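Local atomic coordinates of beta-lactamase (Mycobacterium tuberculosis, PDB entry 4WHI), a protein that is probably a penicillin-binding protein or beta-lactamase-like hydrolase, represented here by its all-beta C-terminal domain, whose own role is unknown. Residues Gln51-Phe65 with Ser68-Phe82. Residues are numbered along the deposited sequence; the frame is centred on the assembly and turned at random.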
ATOM      1  N   GLN A  51      -3.119  -1.391 -12.585  1.00 14.19           N
ATOM      2  CA  GLN A  51      -2.902  -0.049 -12.070  1.00 14.58           C
ATOM      3  C   GLN A  51      -1.920  -0.164 -10.909  1.00 13.96           C
ATOM      4  O   GLN A  51      -2.179  -0.901  -9.954  1.00 14.37           O
ATOM      5  CB  GLN A  51      -4.203   0.568 -11.586  1.00 18.44           C
ATOM      6  CG  GLN A  51      -4.028   2.015 -11.172  1.00 21.39           C
ATOM      7  CD  GLN A  51      -5.331   2.668 -10.779  1.00 25.88           C
ATOM      8  OE1 GLN A  51      -6.204   2.031 -10.184  1.00 35.17           O
ATOM      9  NE2 GLN A  51      -5.471   3.947 -11.099  1.00 30.00           N
ATOM     10  N   THR A  52      -0.805   0.555 -10.996  1.00 13.02           N
ATOM     11  CA  THR A  52       0.317   0.332 -10.078  1.00 12.97           C
ATOM     12  C   THR A  52       0.754   1.578  -9.321  1.00 14.23           C
ATOM     13  O   THR A  52       0.824   2.674  -9.881  1.00 15.80           O
ATOM     14  CB  THR A  52       1.504  -0.302 -10.819  1.00 12.48           C
ATOM     15  OG1 THR A  52       1.091  -1.580 -11.313  1.00 13.04           O
ATOM     16  CG2 THR A  52       2.712  -0.493  -9.899  1.00 12.18           C
ATOM     17  N   PHE A  53       1.050   1.374  -8.034  1.00 13.16           N
ATOM     18  CA  PHE A  53       1.401   2.446  -7.123  1.00 13.17           C
ATOM     19  C   PHE A  53       2.706   2.122  -6.411  1.00 13.26           C
ATOM     20  O   PHE A  53       2.900   0.994  -5.955  1.00 14.14           O
ATOM     21  CB  PHE A  53       0.313   2.617  -6.067  1.00 14.38           C
ATOM     22  CG  PHE A  53      -1.054   2.874  -6.627  1.00 14.99           C
ATOM     23  CD1 PHE A  53      -1.886   1.820  -6.982  1.00 16.50           C
ATOM     24  CD2 PHE A  53      -1.519   4.176  -6.781  1.00 15.55           C
ATOM     25  CE1 PHE A  53      -3.147   2.058  -7.494  1.00 19.36           C
ATOM     26  CE2 PHE A  53      -2.780   4.415  -7.287  1.00 18.50           C
ATOM     27  CZ  PHE A  53      -3.596   3.358  -7.642  1.00 19.52           C
ATOM     28  N   ASP A  54       3.594   3.100  -6.304  1.00 14.00           N
ATOM     29  CA  ASP A  54       4.761   2.970  -5.433  1.00 13.03           C
ATOM     30  C   ASP A  54       4.294   2.961  -3.988  1.00 13.21           C
ATOM     31  O   ASP A  54       3.477   3.792  -3.600  1.00 13.76           O
ATOM     32  CB  ASP A  54       5.720   4.143  -5.610  1.00 14.81           C
ATOM     33  CG  ASP A  54       6.532   4.055  -6.866  1.00 17.17           C
ATOM     34  OD1 ASP A  54       6.488   3.010  -7.557  1.00 20.46           O
ATOM     35  OD2 ASP A  54       7.226   5.048  -7.160  1.00 23.72           O
ATOM     36  N   LEU A  55       4.823   2.033  -3.196  1.00 12.22           N
ATOM     37  CA  LEU A  55       4.557   1.999  -1.760  1.00 11.29           C
ATOM     38  C   LEU A  55       5.682   2.709  -1.039  1.00 11.55           C
ATOM     39  O   LEU A  55       6.844   2.355  -1.193  1.00 13.19           O
ATOM     40  CB  LEU A  55       4.429   0.562  -1.251  1.00 11.01           C
ATOM     41  CG  LEU A  55       3.175  -0.179  -1.703  1.00 11.62           C
ATOM     42  CD1 LEU A  55       3.243  -1.644  -1.295  1.00 12.33           C
ATOM     43  CD2 LEU A  55       1.921   0.487  -1.164  1.00 12.14           C
ATOM     44  N   THR A  56       5.330   3.722  -0.259  1.00 11.77           N
ATOM     45  CA  THR A  56       6.303   4.460   0.524  1.00 12.23           C
ATOM     46  C   THR A  56       6.149   4.045   1.980  1.00 12.45           C
ATOM     47  O   THR A  56       5.047   4.008   2.500  1.00 12.47           O
ATOM     48  CB  THR A  56       6.084   5.974   0.364  1.00 13.62           C
ATOM     49  OG1 THR A  56       6.344   6.336  -0.995  1.00 15.58           O
ATOM     50  CG2 THR A  56       7.015   6.774   1.271  1.00 14.91           C
ATOM     51  N   HIS A  57       7.254   3.726   2.638  1.00 13.46           N
ATOM     52  CA  HIS A  57       7.191   3.337   4.033  1.00 13.21           C
ATOM     53  C   HIS A  57       6.581   4.434   4.908  1.00 14.00           C
ATOM     54  O   HIS A  57       6.889   5.613   4.743  1.00 16.74           O
ATOM     55  CB  HIS A  57       8.561   2.938   4.557  1.00 14.32           C
ATOM     56  CG  HIS A  57       8.500   2.305   5.903  1.00 15.74           C
ATOM     57  ND1 HIS A  57       9.099   2.856   7.011  1.00 16.98           N
ATOM     58  CD2 HIS A  57       7.853   1.195   6.332  1.00 16.55           C
ATOM     59  CE1 HIS A  57       8.848   2.098   8.062  1.00 17.64           C
ATOM     60  NE2 HIS A  57       8.096   1.083   7.677  1.00 17.96           N
ATOM     61  N   TRP A  58       5.702   4.022   5.821  1.00 14.60           N
ATOM     62  CA  TRP A  58       5.038   4.914   6.767  1.00 15.08           C
ATOM     63  C   TRP A  58       5.545   4.647   8.192  1.00 14.42           C
ATOM     64  O   TRP A  58       6.178   5.506   8.798  1.00 16.46           O
ATOM     65  CB  TRP A  58       3.521   4.740   6.667  1.00 15.84           C
ATOM     66  CG  TRP A  58       2.697   5.556   7.624  1.00 17.10           C
ATOM     67  CD1 TRP A  58       2.161   5.137   8.806  1.00 18.87           C
ATOM     68  CD2 TRP A  58       2.273   6.919   7.454  1.00 18.47           C
ATOM     69  NE1 TRP A  58       1.450   6.158   9.395  1.00 22.85           N
ATOM     70  CE2 TRP A  58       1.494   7.259   8.584  1.00 21.23           C
ATOM     71  CE3 TRP A  58       2.477   7.880   6.459  1.00 21.00           C
ATOM     72  CZ2 TRP A  58       0.923   8.523   8.749  1.00 23.45           C
ATOM     73  CZ3 TRP A  58       1.905   9.142   6.623  1.00 23.55           C
ATOM     74  CH2 TRP A  58       1.138   9.448   7.762  1.00 24.55           C
ATOM     75  N   ASP A  59       5.278   3.456   8.715  1.00 14.39           N
ATOM     76  CA  ASP A  59       5.677   3.104  10.084  1.00 14.80           C
ATOM     77  C   ASP A  59       5.507   1.604  10.250  1.00 14.64           C
ATOM     78  O   ASP A  59       4.428   1.072   9.988  1.00 14.70           O
ATOM     79  CB  ASP A  59       4.785   3.847  11.090  1.00 16.53           C
ATOM     80  CG  ASP A  59       5.398   3.950  12.481  1.00 19.93           C
ATOM     81  OD1 ASP A  59       6.303   3.162  12.832  1.00 20.06           O
ATOM     82  OD2 ASP A  59       4.950   4.841  13.233  1.00 24.08           O
ATOM     83  N   GLY A  60       6.568   0.921  10.673  1.00 15.68           N
ATOM     84  CA  GLY A  60       6.496  -0.505  10.945  1.00 15.94           C
ATOM     85  C   GLY A  60       6.185  -1.254   9.668  1.00 15.12           C
ATOM     86  O   GLY A  60       6.904  -1.118   8.688  1.00 15.17           O
ATOM     87  N   ASP A  61       5.099  -2.019   9.675  1.00 14.68           N
ATOM     88  CA  ASP A  61       4.679  -2.783   8.498  1.00 14.79           C
ATOM     89  C   ASP A  61       3.609  -2.050   7.677  1.00 13.52           C
ATOM     90  O   ASP A  61       2.946  -2.654   6.836  1.00 12.92           O
ATOM     91  CB  ASP A  61       4.159  -4.157   8.920  1.00 16.87           C
ATOM     92  CG  ASP A  61       5.224  -5.007   9.574  1.00 19.30           C
ATOM     93  OD1 ASP A  61       6.378  -5.034   9.089  1.00 19.50           O
ATOM     94  OD2 ASP A  61       4.901  -5.651  10.586  1.00 23.99           O
ATOM     95  N   THR A  62       3.447  -0.754   7.927  1.00 12.90           N
ATOM     96  CA  THR A  62       2.495   0.062   7.192  1.00 12.59           C
ATOM     97  C   THR A  62       3.230   0.931   6.175  1.00 11.66           C
ATOM     98  O   THR A  62       4.243   1.547   6.486  1.00 11.41           O
ATOM     99  CB  THR A  62       1.660   0.937   8.151  1.00 14.18           C
ATOM    100  OG1 THR A  62       0.921   0.086   9.038  1.00 17.37           O
ATOM    101  CG2 THR A  62       0.676   1.829   7.382  1.00 14.80           C
ATOM    102  N   PHE A  63       2.706   0.931   4.951  1.00 11.80           N
ATOM    103  CA  PHE A  63       3.176   1.745   3.849  1.00 10.36           C
ATOM    104  C   PHE A  63       2.017   2.616   3.375  1.00 10.90           C
ATOM    105  O   PHE A  63       0.864   2.426   3.787  1.00 11.80           O
ATOM    106  CB  PHE A  63       3.646   0.842   2.696  1.00 10.68           C
ATOM    107  CG  PHE A  63       4.869   0.032   3.018  1.00 11.63           C
ATOM    108  CD1 PHE A  63       4.778  -1.096   3.827  1.00 12.63           C
ATOM    109  CD2 PHE A  63       6.117   0.388   2.508  1.00 12.45           C
ATOM    110  CE1 PHE A  63       5.905  -1.843   4.125  1.00 13.03           C
ATOM    111  CE2 PHE A  63       7.249  -0.367   2.809  1.00 13.15           C
ATOM    112  CZ  PHE A  63       7.137  -1.477   3.618  1.00 13.12           C
ATOM    113  N   THR A  64       2.315   3.580   2.516  1.00 11.72           N
ATOM    114  CA  THR A  64       1.265   4.359   1.878  1.00 12.99           C
ATOM    115  C   THR A  64       1.472   4.424   0.378  1.00 12.99           C
ATOM    116  O   THR A  64       2.578   4.203  -0.134  1.00 11.48           O
ATOM    117  CB  THR A  64       1.181   5.800   2.427  1.00 13.85           C
ATOM    118  OG1 THR A  64       2.417   6.470   2.193  1.00 15.56           O
ATOM    119  CG2 THR A  64       0.830   5.831   3.933  1.00 14.76           C
ATOM    120  N   PHE A  65       0.387   4.726  -0.322  1.00 13.63           N
ATOM    121  CA  PHE A  65       0.463   5.086  -1.721  1.00 13.59           C
ATOM    122  C   PHE A  65      -0.385   6.332  -1.967  1.00 13.72           C
ATOM    123  O   PHE A  65      -1.219   6.716  -1.131  1.00 13.57           O
ATOM    124  CB  PHE A  65       0.065   3.919  -2.627  1.00 14.28           C
ATOM    125  CG  PHE A  65      -1.324   3.391  -2.393  1.00 14.36           C
ATOM    126  CD1 PHE A  65      -1.583   2.490  -1.366  1.00 14.65           C
ATOM    127  CD2 PHE A  65      -2.369   3.752  -3.234  1.00 15.01           C
ATOM    128  CE1 PHE A  65      -2.858   1.992  -1.158  1.00 14.93           C
ATOM    129  CE2 PHE A  65      -3.647   3.251  -3.032  1.00 17.21           C
ATOM    130  CZ  PHE A  65      -3.892   2.371  -1.995  1.00 15.48           C
ATOM    131  N   SER A  68      -4.303   8.034  -7.884  1.00 13.32           N
ATOM    132  CA  SER A  68      -4.024   8.424  -9.259  1.00 13.19           C
ATOM    133  C   SER A  68      -4.854   9.631  -9.688  1.00 12.82           C
ATOM    134  O   SER A  68      -5.809  10.023  -9.010  1.00 12.61           O
ATOM    135  CB  SER A  68      -4.294   7.256 -10.203  1.00 15.43           C
ATOM    136  OG  SER A  68      -5.667   7.174 -10.536  1.00 17.90           O
ATOM    137  N   THR A  69      -4.502  10.187 -10.844  1.00 12.93           N
ATOM    138  CA  THR A  69      -5.209  11.336 -11.403  1.00 13.72           C
ATOM    139  C   THR A  69      -6.640  11.002 -11.859  1.00 15.47           C
ATOM    140  O   THR A  69      -7.441  11.913 -12.090  1.00 17.42           O
ATOM    141  CB  THR A  69      -4.412  11.969 -12.564  1.00 14.18           C
ATOM    142  OG1 THR A  69      -4.136  10.977 -13.554  1.00 14.95           O
ATOM    143  CG2 THR A  69      -3.097  12.552 -12.059  1.00 14.25           C
ATOM    144  N   GLU A  70      -6.954   9.711 -11.987  1.00 15.53           N
ATOM    145  CA  GLU A  70      -8.321   9.235 -12.266  1.00 17.49           C
ATOM    146  C   GLU A  70      -9.234   9.301 -11.040  1.00 16.13           C
ATOM    147  O   GLU A  70     -10.460   9.219 -11.169  1.00 16.66           O
ATOM    148  CB  GLU A  70      -8.301   7.782 -12.771  1.00 21.80           C
ATOM    149  CG  GLU A  70      -7.558   7.562 -14.083  1.00 28.21           C
ATOM    150  CD  GLU A  70      -7.581   6.113 -14.551  1.00 36.90           C
ATOM    151  OE1 GLU A  70      -8.246   5.268 -13.902  1.00 40.80           O
ATOM    152  OE2 GLU A  70      -6.933   5.814 -15.579  1.00 45.70           O
ATOM    153  N   ASN A  71      -8.641   9.436  -9.855  1.00 15.46           N
ATOM    154  CA  ASN A  71      -9.400   9.466  -8.619  1.00 15.01           C
ATOM    155  C   ASN A  71     -10.063  10.814  -8.381  1.00 16.25           C
ATOM    156  O   ASN A  71      -9.600  11.842  -8.881  1.00 15.68           O
ATOM    157  CB  ASN A  71      -8.486   9.159  -7.436  1.00 15.55           C
ATOM    158  CG  ASN A  71      -9.246   8.611  -6.253  1.00 16.72           C
ATOM    159  OD1 ASN A  71      -9.715   9.364  -5.399  1.00 18.56           O
ATOM    160  ND2 ASN A  71      -9.398   7.291  -6.212  1.00 17.91           N
ATOM    161  N   ALA A  72     -11.127  10.811  -7.583  1.00 16.58           N
ATOM    162  CA  ALA A  72     -11.741  12.048  -7.119  1.00 17.61           C
ATOM    163  C   ALA A  72     -10.727  12.873  -6.334  1.00 15.60           C
ATOM    164  O   ALA A  72     -10.773  14.095  -6.361  1.00 17.55           O
ATOM    165  CB  ALA A  72     -12.957  11.752  -6.257  1.00 20.86           C
ATOM    166  N   LEU A  73      -9.803  12.195  -5.652  1.00 15.17           N
ATOM    167  CA  LEU A  73      -8.809  12.843  -4.806  1.00 15.96           C
ATOM    168  C   LEU A  73      -7.382  12.398  -5.150  1.00 15.61           C
ATOM    169  O   LEU A  73      -6.737  11.706  -4.357  1.00 14.87           O
ATOM    170  CB  LEU A  73      -9.108  12.535  -3.333  1.00 17.90           C
ATOM    171  CG  LEU A  73     -10.395  13.110  -2.738  1.00 20.72           C
ATOM    172  CD1 LEU A  73     -10.624  12.550  -1.342  1.00 24.16           C
ATOM    173  CD2 LEU A  73     -10.332  14.628  -2.702  1.00 22.62           C
ATOM    174  N   PRO A  74      -6.872  12.809  -6.326  1.00 13.99           N
ATOM    175  CA  PRO A  74      -5.507  12.432  -6.657  1.00 13.49           C
ATOM    176  C   PRO A  74      -4.502  12.975  -5.650  1.00 12.77           C
ATOM    177  O   PRO A  74      -4.673  14.069  -5.112  1.00 12.60           O
ATOM    178  CB  PRO A  74      -5.275  13.074  -8.031  1.00 12.80           C
ATOM    179  CG  PRO A  74      -6.633  13.374  -8.566  1.00 13.12           C
ATOM    180  CD  PRO A  74      -7.457  13.685  -7.355  1.00 14.64           C
ATOM    181  N   GLY A  75      -3.470  12.189  -5.386  1.00 12.91           N
ATOM    182  CA  GLY A  75      -2.414  12.592  -4.480  1.00 13.32           C
ATOM    183  C   GLY A  75      -2.739  12.423  -3.014  1.00 14.24           C
ATOM    184  O   GLY A  75      -1.876  12.641  -2.174  1.00 16.12           O
ATOM    185  N   SER A  76      -3.974  12.047  -2.685  1.00 15.03           N
ATOM    186  CA  SER A  76      -4.287  11.737  -1.298  1.00 15.75           C
ATOM    187  C   SER A  76      -3.569  10.441  -0.901  1.00 15.58           C
ATOM    188  O   SER A  76      -3.333   9.556  -1.732  1.00 15.60           O
ATOM    189  CB  SER A  76      -5.800  11.678  -1.044  1.00 19.27           C
ATOM    190  OG  SER A  76      -6.438  10.726  -1.856  1.00 22.86           O
ATOM    191  N   ILE A  77      -3.202  10.370   0.370  1.00 16.38           N
ATOM    192  CA  ILE A  77      -2.384   9.293   0.910  1.00 16.75           C
ATOM    193  C   ILE A  77      -3.310   8.203   1.447  1.00 16.07           C
ATOM    194  O   ILE A  77      -4.271   8.480   2.169  1.00 17.44           O
ATOM    195  CB  ILE A  77      -1.422   9.839   1.995  1.00 19.75           C
ATOM    196  CG1 ILE A  77      -0.421  10.803   1.344  1.00 23.46           C
ATOM    197  CG2 ILE A  77      -0.667   8.717   2.682  1.00 19.93           C
ATOM    198  CD1 ILE A  77       0.516  11.505   2.304  1.00 29.68           C
ATOM    199  N   SER A  78      -3.021   6.961   1.074  1.00 15.02           N
ATOM    200  CA  SER A  78      -3.851   5.818   1.442  1.00 15.76           C
ATOM    201  C   SER A  78      -2.963   4.741   2.062  1.00 14.74           C
ATOM    202  O   SER A  78      -1.870   4.485   1.563  1.00 13.33           O
ATOM    203  CB  SER A  78      -4.549   5.282   0.198  1.00 17.25           C
ATOM    204  OG  SER A  78      -5.486   4.283   0.527  1.00 19.76           O
ATOM    205  N   LYS A  79      -3.415   4.139   3.160  1.00 15.90           N
ATOM    206  CA  LYS A  79      -2.605   3.149   3.887  1.00 16.18           C
ATOM    207  C   LYS A  79      -2.720   1.720   3.371  1.00 14.82           C
ATOM    208  O   LYS A  79      -3.809   1.237   3.036  1.00 14.55           O
ATOM    209  CB  LYS A  79      -2.930   3.150   5.390  1.00 18.94           C
ATOM    210  CG  LYS A  79      -2.366   4.335   6.152  1.00 23.21           C
ATOM    211  CD  LYS A  79      -2.487   4.122   7.651  1.00 28.03           C
ATOM    212  CE  LYS A  79      -2.667   5.439   8.390  1.00 34.37           C
ATOM    213  NZ  LYS A  79      -1.684   6.471   7.964  1.00 40.30           N
ATOM    214  N   ALA A  80      -1.566   1.057   3.363  1.00 13.61           N
ATOM    215  CA  ALA A  80      -1.431  -0.358   3.054  1.00 12.76           C
ATOM    216  C   ALA A  80      -0.717  -1.024   4.221  1.00 13.06           C
ATOM    217  O   ALA A  80       0.482  -0.823   4.419  1.00 13.75           O
ATOM    218  CB  ALA A  80      -0.638  -0.539   1.775  1.00 12.55           C
ATOM    219  N   THR A  81      -1.452  -1.814   4.999  1.00 13.91           N
ATOM    220  CA  THR A  81      -0.930  -2.387   6.239  1.00 14.99           C
ATOM    221  C   THR A  81      -0.733  -3.884   6.071  1.00 14.26           C
ATOM    222  O   THR A  81      -1.684  -4.619   5.809  1.00 15.49           O
ATOM    223  CB  THR A  81      -1.884  -2.126   7.416  1.00 17.17           C
ATOM    224  OG1 THR A  81      -2.121  -0.719   7.526  1.00 21.12           O
ATOM    225  CG2 THR A  81      -1.295  -2.637   8.729  1.00 18.11           C
ATOM    226  N   PHE A  82       0.512  -4.324   6.202  1.00 14.66           N
ATOM    227  CA  PHE A  82       0.834  -5.738   6.101  1.00 14.90           C
ATOM    228  C   PHE A  82       0.857  -6.371   7.494  1.00 16.45           C
ATOM    229  O   PHE A  82       1.409  -5.805   8.435  1.00 18.57           O
ATOM    230  CB  PHE A  82       2.196  -5.939   5.441  1.00 14.22           C
ATOM    231  CG  PHE A  82       2.262  -5.514   4.001  1.00 12.44           C
ATOM    232  CD1 PHE A  82       2.592  -4.206   3.664  1.00 12.16           C
ATOM    233  CD2 PHE A  82       2.057  -6.436   2.975  1.00 11.72           C
ATOM    234  CE1 PHE A  82       2.693  -3.815   2.345  1.00 11.77           C
ATOM    235  CE2 PHE A  82       2.151  -6.044   1.651  1.00 11.95           C
ATOM    236  CZ  PHE A  82       2.468  -4.733   1.339  1.00 11.81           C
TER
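F63 and A80 face each other as a hydrogen-bonded antiparallel pair, A80 N reaching F63 O at 2.8 Å and F63 N returning an almost straight bond (179°) to A80 O. F65 and S78 repeat the pattern, and F82 N to D61 O adds a further bond, so 62-65 and 77-82 form a hairpin within a meandering antiparallel sheet. The face carrying F63, F65, S78 and A80 is tightly packed. The ring of F65 stands between its own backbone N and carbonyl carbon (chi1 59°), a rotation that swings it across toward 77-82, where CB of S78 sits over one face, 3.9 Å from the ring centroid, as a CH-pi contact. Small S78 leaves room for this ring, and A80 is short enough for CD2 of L55, on strand 51-59, to come within 4.0 Å of its CB. The F63 and F82 rings meet obliquely, planes at 88°, with F63 CD1 3.7 Å from F82 CE1. On the other face buried T64 is pressed by I77, T64 CB lying 3.5 Å from I77 CG2, but partly exposed T62, T81 and K79 are looser. T62 and T81, beta-branched residues suited to strands, share a weak OG1-OG1 hydrogen bond of 3.5 Å. K79 runs past CG2 of T62, then bends at chi3 and chi4 to bring NZ over one face of W58, 3.7 Å from the five-membered ring centroid, a cation-pi contact. W58 and D59 both oppose T62 in a classic beta bulge at the type II' turn D59-T62, where G60 accepts the positive phi. At the thin, partly exposed far end, Q51 NE2 lies 3.3 Å from S68 OG. Backbone bonds thus link the strands, apolar side chains pack on the F63 and F65 face, and the other face holds a lysine whose charge is probably stabilised by the indole.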